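Local atomic coordinates of glycosyl hydrolase, family 31/fibronectin type III domain protein (Clostridium perfringens, PDB entry 4UAP), a protein that binds N-acetylgalactosamine through a family 32 carbohydrate-binding module, a calcium-containing beta-sandwich that probably targets the parent family 31 glycoside hydrolase to galacto-configured glycans. Residues M37-I42 / G51-E56; Y73-S78 / T139-E144; A86-K91 / A130-K135. All blocks are in the same frame, centred on the assembly; numbering follows the deposited sequence.

In the fold
The three contacts lie near the sugar-binding end of the beta-sandwich. Contact 1 bridges the two sheets; contacts 2 and 3 each lie within one. Contacts 1 and 2 both touch the GalNAc, I42 and W41 from one and R75 from the other. Their centres lie about 12 Å apart. Strands 37-38 and 141-149 are neighbours, and M37 N lies 2.8 Å from I142 O. In the sheet of contact 3, F55 N of contact 1 lies 2.9 Å from A130 O. The centre of contact 3 is about 10 Å from those of contacts 1 and 2. Along the chain it is nested inside the loop closed by contact 2. L140 CD2 meets A130 CB at 3.6 Å between the sheets. Calcium is bound in contact 2, about 7 Å from the M37 side chain.

Contact 1. Residues M37-I42 / G51-E56; sequences MDLKWI and GTLPFE. With NGA (2-acetamido-2-deoxy-beta-D-galactopyranose), chain C.
L39 carries most of the apolar packing against residues 51-56. Its two methyls part the work. CD2 lies 3.6 Å from G51 C and also touches CD2 of L53. CD1 sits over one face of the F55 ring, offset toward the rim, 4.1 Å above its plane. The L39 and F55 side chains run antiparallel past one another. G51 has no side chain, and the leucine lies directly against its backbone.

The second apolar pair is a Met-aromatic contact. M37 SD comes to 3.8 Å from F55 CE2. It approaches obliquely, 65° off the ring normal. CG of M37 is anti to the backbone N (chi1 -177°), and the bends at chi2 and chi3 bring the methyl CE beside the same rim atom.

Polar links across the contact run through water. One water links K40 O and G51 N, 2.7 Å from each. The K40 amine turns away to L15 O.

The other polar bonds shape the sugar side. W41 points away from residues 51-56. Its NE1 donates to D38 OD2 at 2.8 Å, on the anti lone pair, which helps fix the indole. D38 OD2 also has a salt bridge to R36. One indole face receives the GalNAc, with NGA C4 3.5 Å above the plane and offset toward the rim. NGA C5 and C6 lie near the CG side of the indole. I42 N donates to NGA O6 at 3.0 Å, almost straight at 174°.

An aromatic platform under a galacto-configured sugar, on a loop at the end of a beta-sandwich, is characteristic of CBM32 binding sites.

Contact 2. Residues Y73-S78 / T139-E144; sequences YNRMNS and TLAINE. With CA (calcium ion), chain D; NGA (2-acetamido-2-deoxy-beta-D-galactopyranose), chain C.
Y73 and E144 meet where two antiparallel strands of the beta-sandwich, 64-74 and 141-149, run side by side. The tight part is here. Y73 N donates to E144 O at 2.8 Å and 174°. N143 N returns a bond to Y73 O at 2.9 Å. E144 O also lies at the edge of the Y73 ring, in its plane. The tyrosine hydroxyl reaches E146.

Strand 141-149 binds the calcium ion through N143 O and E144 OE2, while E144 OE1 bonds to G27 N. K23, D26, T28 and S35 complete the site. N143 OD1 is buried beside R75 CA with no polar partner in the model; ND2 is satisfied, T29 being the side chain's main polar partner.

Around N74 and R75 the link is looser and runs through water. One water donates to N74 OD1 and A141 O and accepts a weak bond from R75 N. The N74 amide also has S111 as a partner. R75 packs on A141, its CD 3.6 Å from A141 CB. The arginine chain is extended from CG to NE and carries the guanidinium to the sugar. NH1 donates to NGA O4 at 3.1 Å and to NGA O3 at 2.9 Å, while NH2 adds weak bonds to NGA O3 and O7.

Contact 3. Residues A86-K91 / A130-K135; sequences AMKKVK and ALDSHK
K88 and K89 of strand 87-96 lie opposite the single residue D132 of the antiparallel strand 125-133, a classic beta bulge. K88 N donates to D132 O at 2.8 Å from above the carbonyl plane. K89 N adds a weak bond to the same oxygen. A second classic bulge follows at once, this time with two residues, L131 and D132, set against K89 alone. L131 N donates to K89 O at 2.8 Å, and D132 N reaches it weakly.

Side chains pack around this backbone core. L131 CD1 lies 3.9 Å from K89 CE, while its CD2 meets K91 CG and CE. The K88 chain runs alongside that of D132. K88 NZ stays 4.8 Å from D132 OD2, so any attraction between the charges is at a distance. On the side of A130, M87 SD lies 3.8 Å from A130 CB. M87 continues inward to I72 and L140, at the interface of the two sheets.

S133 and H134 follow at the end of strand 125-133. S133 OG accepts from K135 N in an ST turn and is also bonded to D136 O. K88 CB lies over the centre of the H134 imidazole face in a CH-pi contact. A86 O takes two bonds from this histidine, one from its backbone N at 2.9 Å and one from ND1 at 3.2 Å.

Contact 1. Residues M37-I42 / G51-E56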
loop_
_atom_site.group_PDB
_atom_site.type_symbol
_atom_site.label_atom_id
_atom_site.label_comp_id
_atom_site.label_asym_id
_atom_site.label_seq_id
_atom_site.Cartn_x
_atom_site.Cartn_y
_atom_site.Cartn_z
ATOM N N MET A 37 -8.185 0.625 -1.688
ATOM C CA MET A 37 -7.807 -0.537 -2.488
ATOM C C MET A 37 -7.999 -1.784 -1.623
ATOM O O MET A 37 -7.450 -1.863 -0.519
ATOM C CB MET A 37 -6.347 -0.441 -2.960
ATOM C CG MET A 37 -5.882 -1.601 -3.877
ATOM S SD MET A 37 -4.128 -2.067 -3.735
ATOM C CE MET A 37 -4.247 -3.007 -2.225
ATOM N N ASP A 38 -8.776 -2.744 -2.120
ATOM C CA ASP A 38 -9.051 -3.990 -1.412
ATOM C C ASP A 38 -8.720 -5.193 -2.299
ATOM O O ASP A 38 -9.013 -5.186 -3.494
ATOM C CB ASP A 38 -10.532 -4.088 -1.005
ATOM C CG ASP A 38 -10.875 -3.332 0.290
ATOM O OD1 ASP A 38 -10.150 -2.401 0.713
ATOM O OD2 ASP A 38 -11.913 -3.685 0.884
ATOM N N LEU A 39 -8.141 -6.231 -1.708
ATOM C CA LEU A 39 -8.105 -7.543 -2.338
ATOM C C LEU A 39 -9.549 -7.989 -2.583
ATOM O O LEU A 39 -10.456 -7.533 -1.882
ATOM C CB LEU A 39 -7.370 -8.539 -1.443
ATOM C CG LEU A 39 -6.118 -9.177 -2.038
ATOM C CD1 LEU A 39 -5.111 -8.110 -2.437
ATOM C CD2 LEU A 39 -5.512 -10.185 -1.058
ATOM N N LYS A 40 -9.768 -8.869 -3.559
ATOM C CA LYS A 40 -11.126 -9.317 -3.889
ATOM C C LYS A 40 -11.935 -9.725 -2.657
ATOM O O LYS A 40 -11.474 -10.517 -1.827
ATOM C CB LYS A 40 -11.088 -10.497 -4.867
ATOM C CG LYS A 40 -10.773 -10.134 -6.309
ATOM C CD LYS A 40 -10.867 -11.373 -7.201
ATOM C CE LYS A 40 -10.459 -11.054 -8.635
ATOM N NZ LYS A 40 -11.066 -9.788 -9.127
ATOM N N TRP A 41 -13.141 -9.184 -2.541
ATOM C CA TRP A 41 -14.027 -9.575 -1.443
ATOM C C TRP A 41 -14.498 -11.015 -1.601
ATOM O O TRP A 41 -14.662 -11.506 -2.718
ATOM C CB TRP A 41 -15.240 -8.649 -1.359
ATOM C CG TRP A 41 -14.918 -7.256 -0.918
ATOM C CD1 TRP A 41 -13.675 -6.678 -0.832
ATOM C CD2 TRP A 41 -15.856 -6.257 -0.513
ATOM N NE1 TRP A 41 -13.792 -5.382 -0.390
ATOM C CE2 TRP A 41 -15.118 -5.098 -0.186
ATOM C CE3 TRP A 41 -17.253 -6.237 -0.374
ATOM C CZ2 TRP A 41 -15.732 -3.924 0.263
ATOM C CZ3 TRP A 41 -17.862 -5.067 0.070
ATOM C CH2 TRP A 41 -17.099 -3.927 0.383
ATOM N N ILE A 42 -14.691 -11.687 -0.474
ATOM C CA ILE A 42 -15.222 -13.038 -0.456
ATOM C C ILE A 42 -16.734 -13.002 -0.262
ATOM O O ILE A 42 -17.206 -12.562 0.781
ATOM C CB ILE A 42 -14.602 -13.876 0.674
ATOM C CG1 ILE A 42 -13.076 -13.797 0.636
ATOM C CG2 ILE A 42 -15.087 -15.318 0.584
ATOM C CD1 ILE A 42 -12.501 -14.160 -0.675
ATOM N N GLY A 51 -8.009 -13.004 -4.274
ATOM C CA GLY A 51 -6.695 -12.389 -4.304
ATOM C C GLY A 51 -5.870 -13.038 -3.220
ATOM O O GLY A 51 -6.432 -13.546 -2.242
ATOM N N THR A 52 -4.548 -13.027 -3.361
ATOM C CA THR A 52 -3.696 -13.625 -2.342
ATOM C C THR A 52 -2.505 -12.744 -1.991
ATOM O O THR A 52 -1.940 -12.058 -2.849
ATOM C CB THR A 52 -3.162 -15.009 -2.778
ATOM O OG1 THR A 52 -2.264 -14.848 -3.880
ATOM C CG2 THR A 52 -4.312 -15.937 -3.175
ATOM N N LEU A 53 -2.142 -12.752 -0.718
ATOM C CA LEU A 53 -0.908 -12.125 -0.276
ATOM C C LEU A 53 0.197 -13.157 -0.478
ATOM O O LEU A 53 -0.072 -14.349 -0.439
ATOM C CB LEU A 53 -1.009 -11.690 1.182
ATOM C CG LEU A 53 -2.160 -10.721 1.456
ATOM C CD1 LEU A 53 -2.176 -10.308 2.922
ATOM C CD2 LEU A 53 -2.023 -9.501 0.544
ATOM N N PRO A 54 1.441 -12.710 -0.699
ATOM C CA PRO A 54 1.873 -11.307 -0.708
ATOM C C PRO A 54 1.373 -10.544 -1.932
ATOM O O PRO A 54 1.273 -11.104 -3.025
ATOM C CB PRO A 54 3.403 -11.415 -0.724
ATOM C CG PRO A 54 3.664 -12.716 -1.444
ATOM C CD PRO A 54 2.560 -13.636 -0.968
ATOM N N PHE A 55 1.062 -9.268 -1.748
ATOM C CA PHE A 55 0.616 -8.442 -2.865
ATOM C C PHE A 55 1.584 -7.280 -3.081
ATOM O O PHE A 55 1.820 -6.468 -2.189
ATOM C CB PHE A 55 -0.809 -7.915 -2.635
ATOM C CG PHE A 55 -1.327 -7.104 -3.783
ATOM C CD1 PHE A 55 -1.669 -7.726 -4.978
ATOM C CD2 PHE A 55 -1.458 -5.726 -3.679
ATOM C CE1 PHE A 55 -2.133 -6.992 -6.051
ATOM C CE2 PHE A 55 -1.914 -4.977 -4.755
ATOM C CZ PHE A 55 -2.254 -5.613 -5.946
ATOM N N GLU A 56 2.130 -7.211 -4.285
ATOM C CA GLU A 56 3.173 -6.262 -4.628
ATOM C C GLU A 56 2.601 -5.049 -5.351
ATOM O O GLU A 56 1.876 -5.183 -6.341
ATOM C CB GLU A 56 4.217 -6.969 -5.493
ATOM C CG GLU A 56 5.414 -6.158 -5.893
ATOM C CD GLU A 56 6.310 -6.943 -6.847
ATOM O OE1 GLU A 56 6.074 -6.877 -8.074
ATOM O OE2 GLU A 56 7.215 -7.653 -6.360
HETATM C C1 NGA C . -16.036 -7.924 4.580
HETATM C C2 NGA C . -15.848 -6.430 4.825
HETATM C C3 NGA C . -15.400 -5.757 3.544
HETATM C C4 NGA C . -14.182 -6.495 3.004
HETATM C C5 NGA C . -14.586 -7.937 2.694
HETATM C C6 NGA C . -13.484 -8.843 2.159
HETATM C C7 NGA C . -17.149 -5.112 6.454
HETATM C C8 NGA C . -18.491 -4.524 6.779
HETATM N N2 NGA C . -17.081 -5.810 5.313
HETATM O O1 NGA C . -16.059 -8.566 5.832
HETATM O O3 NGA C . -15.135 -4.408 3.844
HETATM O O4 NGA C . -13.170 -6.473 3.987
HETATM O O5 NGA C . -14.992 -8.555 3.879
HETATM O O6 NGA C . -13.975 -10.175 2.042
HETATM O O7 NGA C . -16.190 -4.936 7.221
HETATM O O HOH W 1 -9.596 -12.375 -2.157
#

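Contact 2. Residues Y73-S78 / T139-E144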
loop_
_atom_site.group_PDB
_atom_site.type_symbol
_atom_site.label_atom_id
_atom_site.label_comp_id
_atom_site.label_asym_id
_atom_site.label_seq_id
_atom_site.Cartn_x
_atom_site.Cartn_y
_atom_site.Cartn_z
ATOM N N TYR A 73 -1.753 4.532 4.683
ATOM C CA TYR A 73 -2.922 4.740 5.519
ATOM C C TYR A 73 -3.725 3.447 5.616
ATOM O O TYR A 73 -4.221 2.922 4.613
ATOM C CB TYR A 73 -3.782 5.878 4.971
ATOM C CG TYR A 73 -3.127 7.240 5.093
ATOM C CD1 TYR A 73 -2.190 7.674 4.152
ATOM C CD2 TYR A 73 -3.444 8.093 6.154
ATOM C CE1 TYR A 73 -1.591 8.920 4.264
ATOM C CE2 TYR A 73 -2.837 9.338 6.279
ATOM C CZ TYR A 73 -1.925 9.747 5.332
ATOM O OH TYR A 73 -1.342 10.983 5.452
ATOM N N ASN A 74 -3.832 2.932 6.837
ATOM C CA ASN A 74 -4.444 1.638 7.073
ATOM C C ASN A 74 -5.931 1.753 7.370
ATOM O O ASN A 74 -6.400 2.784 7.842
ATOM C CB ASN A 74 -3.736 0.926 8.223
ATOM C CG ASN A 74 -2.287 0.637 7.903
ATOM O OD1 ASN A 74 -1.987 0.038 6.874
ATOM N ND2 ASN A 74 -1.379 1.102 8.759
ATOM N N ARG A 75 -6.664 0.684 7.085
ATOM C CA ARG A 75 -8.103 0.696 7.297
ATOM C C ARG A 75 -8.399 0.613 8.788
ATOM O O ARG A 75 -8.052 -0.367 9.442
ATOM C CB ARG A 75 -8.785 -0.455 6.556
ATOM C CG ARG A 75 -10.303 -0.441 6.728
ATOM C CD ARG A 75 -10.940 -1.679 6.146
ATOM N NE ARG A 75 -12.384 -1.644 6.329
ATOM C CZ ARG A 75 -13.210 -2.574 5.865
ATOM N NH1 ARG A 75 -12.723 -3.612 5.194
ATOM N NH2 ARG A 75 -14.513 -2.460 6.074
ATOM N N MET A 76 -9.048 1.645 9.314
ATOM C CA MET A 76 -9.343 1.708 10.745
ATOM C C MET A 76 -10.846 1.648 11.006
ATOM O O MET A 76 -11.655 2.066 10.170
ATOM C CB MET A 76 -8.765 2.988 11.368
ATOM C CG MET A 76 -7.275 3.226 11.065
ATOM S SD MET A 76 -6.174 1.892 11.587
ATOM C CE MET A 76 -6.139 2.194 13.351
ATOM N N ASN A 77 -11.212 1.128 12.173
ATOM C CA ASN A 77 -12.597 1.178 12.622
ATOM C C ASN A 77 -12.891 2.560 13.164
ATOM O O ASN A 77 -11.966 3.297 13.490
ATOM C CB ASN A 77 -12.853 0.124 13.696
ATOM C CG ASN A 77 -12.588 -1.267 13.199
ATOM O OD1 ASN A 77 -13.038 -1.639 12.114
ATOM N ND2 ASN A 77 -11.855 -2.049 13.982
ATOM N N SER A 78 -14.171 2.910 13.277
ATOM C CA SER A 78 -14.548 4.245 13.745
ATOM C C SER A 78 -14.002 4.552 15.145
ATOM O O SER A 78 -13.769 5.711 15.475
ATOM C CB SER A 78 -16.075 4.404 13.741
ATOM O OG SER A 78 -16.674 3.489 14.644
ATOM N N THR A 139 -7.175 -11.452 2.179
ATOM C CA THR A 139 -7.827 -10.213 2.577
ATOM C C THR A 139 -6.810 -9.090 2.788
ATOM O O THR A 139 -5.751 -9.302 3.380
ATOM C CB THR A 139 -8.655 -10.424 3.878
ATOM O OG1 THR A 139 -9.549 -11.536 3.704
ATOM C CG2 THR A 139 -9.460 -9.180 4.231
ATOM N N LEU A 140 -7.137 -7.896 2.307
ATOM C CA LEU A 140 -6.264 -6.735 2.461
ATOM C C LEU A 140 -7.025 -5.470 2.119
ATOM O O LEU A 140 -7.704 -5.419 1.091
ATOM C CB LEU A 140 -5.031 -6.848 1.548
ATOM C CG LEU A 140 -4.071 -5.656 1.625
ATOM C CD1 LEU A 140 -3.356 -5.633 2.982
ATOM C CD2 LEU A 140 -3.081 -5.678 0.479
ATOM N N ALA A 141 -6.901 -4.451 2.963
ATOM C CA ALA A 141 -7.491 -3.149 2.687
ATOM C C ALA A 141 -6.480 -2.059 2.993
ATOM O O ALA A 141 -5.923 -2.007 4.088
ATOM C CB ALA A 141 -8.768 -2.941 3.508
ATOM N N ILE A 142 -6.243 -1.188 2.019
ATOM C CA ILE A 142 -5.370 -0.036 2.203
ATOM C C ILE A 142 -6.095 1.220 1.726
ATOM O O ILE A 142 -6.642 1.233 0.625
ATOM C CB ILE A 142 -4.041 -0.216 1.433
ATOM C CG1 ILE A 142 -3.295 -1.455 1.950
ATOM C CG2 ILE A 142 -3.181 1.045 1.542
ATOM C CD1 ILE A 142 -2.039 -1.824 1.106
ATOM N N ASN A 143 -6.119 2.265 2.553
ATOM C CA ASN A 143 -6.807 3.507 2.192
ATOM C C ASN A 143 -6.071 4.329 1.144
ATOM O O ASN A 143 -6.670 4.883 0.235
ATOM C CB ASN A 143 -7.009 4.393 3.429
ATOM C CG ASN A 143 -7.784 3.706 4.520
ATOM O OD1 ASN A 143 -8.300 2.599 4.336
ATOM N ND2 ASN A 143 -7.889 4.371 5.673
ATOM N N GLU A 144 -4.760 4.435 1.299
ATOM C CA GLU A 144 -3.984 5.394 0.526
ATOM C C GLU A 144 -2.521 5.183 0.838
ATOM O O GLU A 144 -2.180 4.742 1.933
ATOM C CB GLU A 144 -4.393 6.843 0.863
ATOM C CG GLU A 144 -3.765 7.926 -0.061
ATOM C CD GLU A 144 -4.615 8.226 -1.298
ATOM O OE1 GLU A 144 -4.246 9.116 -2.088
ATOM O OE2 GLU A 144 -5.661 7.569 -1.489
HETATM CA CA CA D . -7.558 6.246 -1.383
HETATM C C1 NGA C . -16.036 -7.924 4.580
HETATM C C2 NGA C . -15.848 -6.430 4.825
HETATM C C3 NGA C . -15.400 -5.757 3.544
HETATM C C4 NGA C . -14.182 -6.495 3.004
HETATM C C5 NGA C . -14.586 -7.937 2.694
HETATM C C6 NGA C . -13.484 -8.843 2.159
HETATM C C7 NGA C . -17.149 -5.112 6.454
HETATM C C8 NGA C . -18.491 -4.524 6.779
HETATM N N2 NGA C . -17.081 -5.810 5.313
HETATM O O1 NGA C . -16.059 -8.566 5.832
HETATM O O3 NGA C . -15.135 -4.408 3.844
HETATM O O4 NGA C . -13.170 -6.473 3.987
HETATM O O5 NGA C . -14.992 -8.555 3.879
HETATM O O6 NGA C . -13.975 -10.175 2.042
HETATM O O7 NGA C . -16.190 -4.936 7.221
HETATM O O HOH W 2 -4.295 -1.363 6.034
#

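Contact 3. Residues A86-K91 / A130-K135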
loop_
_atom_site.group_PDB
_atom_site.type_symbol
_atom_site.label_atom_id
_atom_site.label_comp_id
_atom_site.label_asym_id
_atom_site.label_seq_id
_atom_site.Cartn_x
_atom_site.Cartn_y
_atom_site.Cartn_z
ATOM N N ALA A 86 -7.281 -4.877 7.564
ATOM C CA ALA A 86 -6.103 -4.037 7.360
ATOM C C ALA A 86 -4.783 -4.819 7.282
ATOM O O ALA A 86 -4.671 -5.965 7.733
ATOM C CB ALA A 86 -6.013 -2.988 8.471
ATOM N N MET A 87 -3.785 -4.169 6.696
ATOM C CA MET A 87 -2.425 -4.690 6.626
ATOM C C MET A 87 -1.849 -4.916 8.038
ATOM O O MET A 87 -2.089 -4.122 8.955
ATOM C CB MET A 87 -1.542 -3.719 5.827
ATOM C CG MET A 87 -0.282 -4.341 5.195
ATOM S SD MET A 87 0.505 -3.179 4.037
ATOM C CE MET A 87 0.813 -1.789 5.112
ATOM N N LYS A 88 -1.105 -6.005 8.203
ATOM C CA LYS A 88 -0.462 -6.330 9.473
ATOM C C LYS A 88 1.057 -6.320 9.336
ATOM O O LYS A 88 1.771 -6.042 10.296
ATOM C CB LYS A 88 -0.915 -7.702 9.973
ATOM C CG LYS A 88 -0.362 -8.057 11.355
ATOM C CD LYS A 88 -0.811 -9.444 11.820
ATOM C CE LYS A 88 -0.420 -9.677 13.275
ATOM N NZ LYS A 88 -0.746 -11.060 13.738
ATOM N N LYS A 89 1.541 -6.641 8.134
ATOM C CA LYS A 89 2.972 -6.765 7.874
ATOM C C LYS A 89 3.307 -6.362 6.442
ATOM O O LYS A 89 2.614 -6.732 5.498
ATOM C CB LYS A 89 3.437 -8.198 8.136
ATOM C CG LYS A 89 4.936 -8.421 8.020
ATOM C CD LYS A 89 5.246 -9.841 8.493
ATOM C CE LYS A 89 6.633 -10.301 8.112
ATOM N NZ LYS A 89 6.855 -11.703 8.603
ATOM N N VAL A 90 4.387 -5.614 6.288
ATOM C CA VAL A 90 4.715 -5.023 5.004
ATOM C C VAL A 90 6.215 -4.982 4.849
ATOM O O VAL A 90 6.950 -4.915 5.836
ATOM C CB VAL A 90 4.127 -3.592 4.879
ATOM C CG1 VAL A 90 4.790 -2.638 5.878
ATOM C CG2 VAL A 90 4.220 -3.060 3.439
ATOM N N LYS A 91 6.674 -5.037 3.609
ATOM C CA LYS A 91 8.070 -4.761 3.334
ATOM C C LYS A 91 8.144 -3.804 2.161
ATOM O O LYS A 91 7.161 -3.609 1.438
ATOM C CB LYS A 91 8.850 -6.050 3.035
ATOM C CG LYS A 91 8.392 -6.790 1.784
ATOM C CD LYS A 91 9.369 -7.908 1.410
ATOM C CE LYS A 91 8.956 -8.552 0.092
ATOM N NZ LYS A 91 9.794 -9.729 -0.271
ATOM N N ALA A 130 2.600 -5.951 0.614
ATOM C CA ALA A 130 1.792 -6.392 1.743
ATOM C C ALA A 130 1.996 -7.898 1.950
ATOM O O ALA A 130 1.764 -8.693 1.042
ATOM C CB ALA A 130 0.323 -6.063 1.503
ATOM N N LEU A 131 2.445 -8.276 3.145
ATOM C CA LEU A 131 2.816 -9.659 3.430
ATOM C C LEU A 131 1.741 -10.375 4.228
ATOM O O LEU A 131 1.552 -11.578 4.085
ATOM C CB LEU A 131 4.138 -9.721 4.202
ATOM C CG LEU A 131 5.327 -9.055 3.523
ATOM C CD1 LEU A 131 6.511 -9.015 4.484
ATOM C CD2 LEU A 131 5.666 -9.817 2.253
ATOM N N ASP A 132 1.050 -9.632 5.087
ATOM C CA ASP A 132 0.008 -10.208 5.920
ATOM C C ASP A 132 -1.063 -9.168 6.224
ATOM O O ASP A 132 -0.797 -7.959 6.204
ATOM C CB ASP A 132 0.608 -10.743 7.222
ATOM C CG ASP A 132 -0.282 -11.758 7.903
ATOM O OD1 ASP A 132 -1.167 -12.325 7.222
ATOM O OD2 ASP A 132 -0.093 -11.999 9.120
ATOM N N SER A 133 -2.277 -9.641 6.479
ATOM C CA SER A 133 -3.346 -8.789 6.992
ATOM C C SER A 133 -3.766 -9.300 8.374
ATOM O O SER A 133 -3.247 -10.305 8.850
ATOM C CB SER A 133 -4.544 -8.782 6.051
ATOM O OG SER A 133 -5.272 -9.993 6.178
ATOM N N HIS A 134 -4.702 -8.611 9.015
ATOM C CA HIS A 134 -5.199 -9.050 10.315
ATOM C C HIS A 134 -6.253 -10.138 10.226
ATOM O O HIS A 134 -6.824 -10.526 11.243
ATOM C CB HIS A 134 -5.760 -7.861 11.094
ATOM C CG HIS A 134 -4.696 -6.960 11.630
ATOM N ND1 HIS A 134 -4.212 -5.882 10.922
ATOM C CD2 HIS A 134 -3.982 -7.010 12.781
ATOM C CE1 HIS A 134 -3.260 -5.290 11.624
ATOM N NE2 HIS A 134 -3.104 -5.954 12.754
ATOM N N LYS A 135 -6.516 -10.635 9.023
ATOM C CA LYS A 135 -7.585 -11.622 8.854
ATOM C C LYS A 135 -7.039 -12.908 8.276
ATOM O O LYS A 135 -6.981 -13.921 8.964
ATOM C CB LYS A 135 -8.703 -11.069 7.962
ATOM C CG LYS A 135 -9.968 -11.919 7.949
ATOM C CD LYS A 135 -10.996 -11.304 7.024
ATOM C CE LYS A 135 -12.251 -12.170 6.928
ATOM N NZ LYS A 135 -13.271 -11.517 6.048
#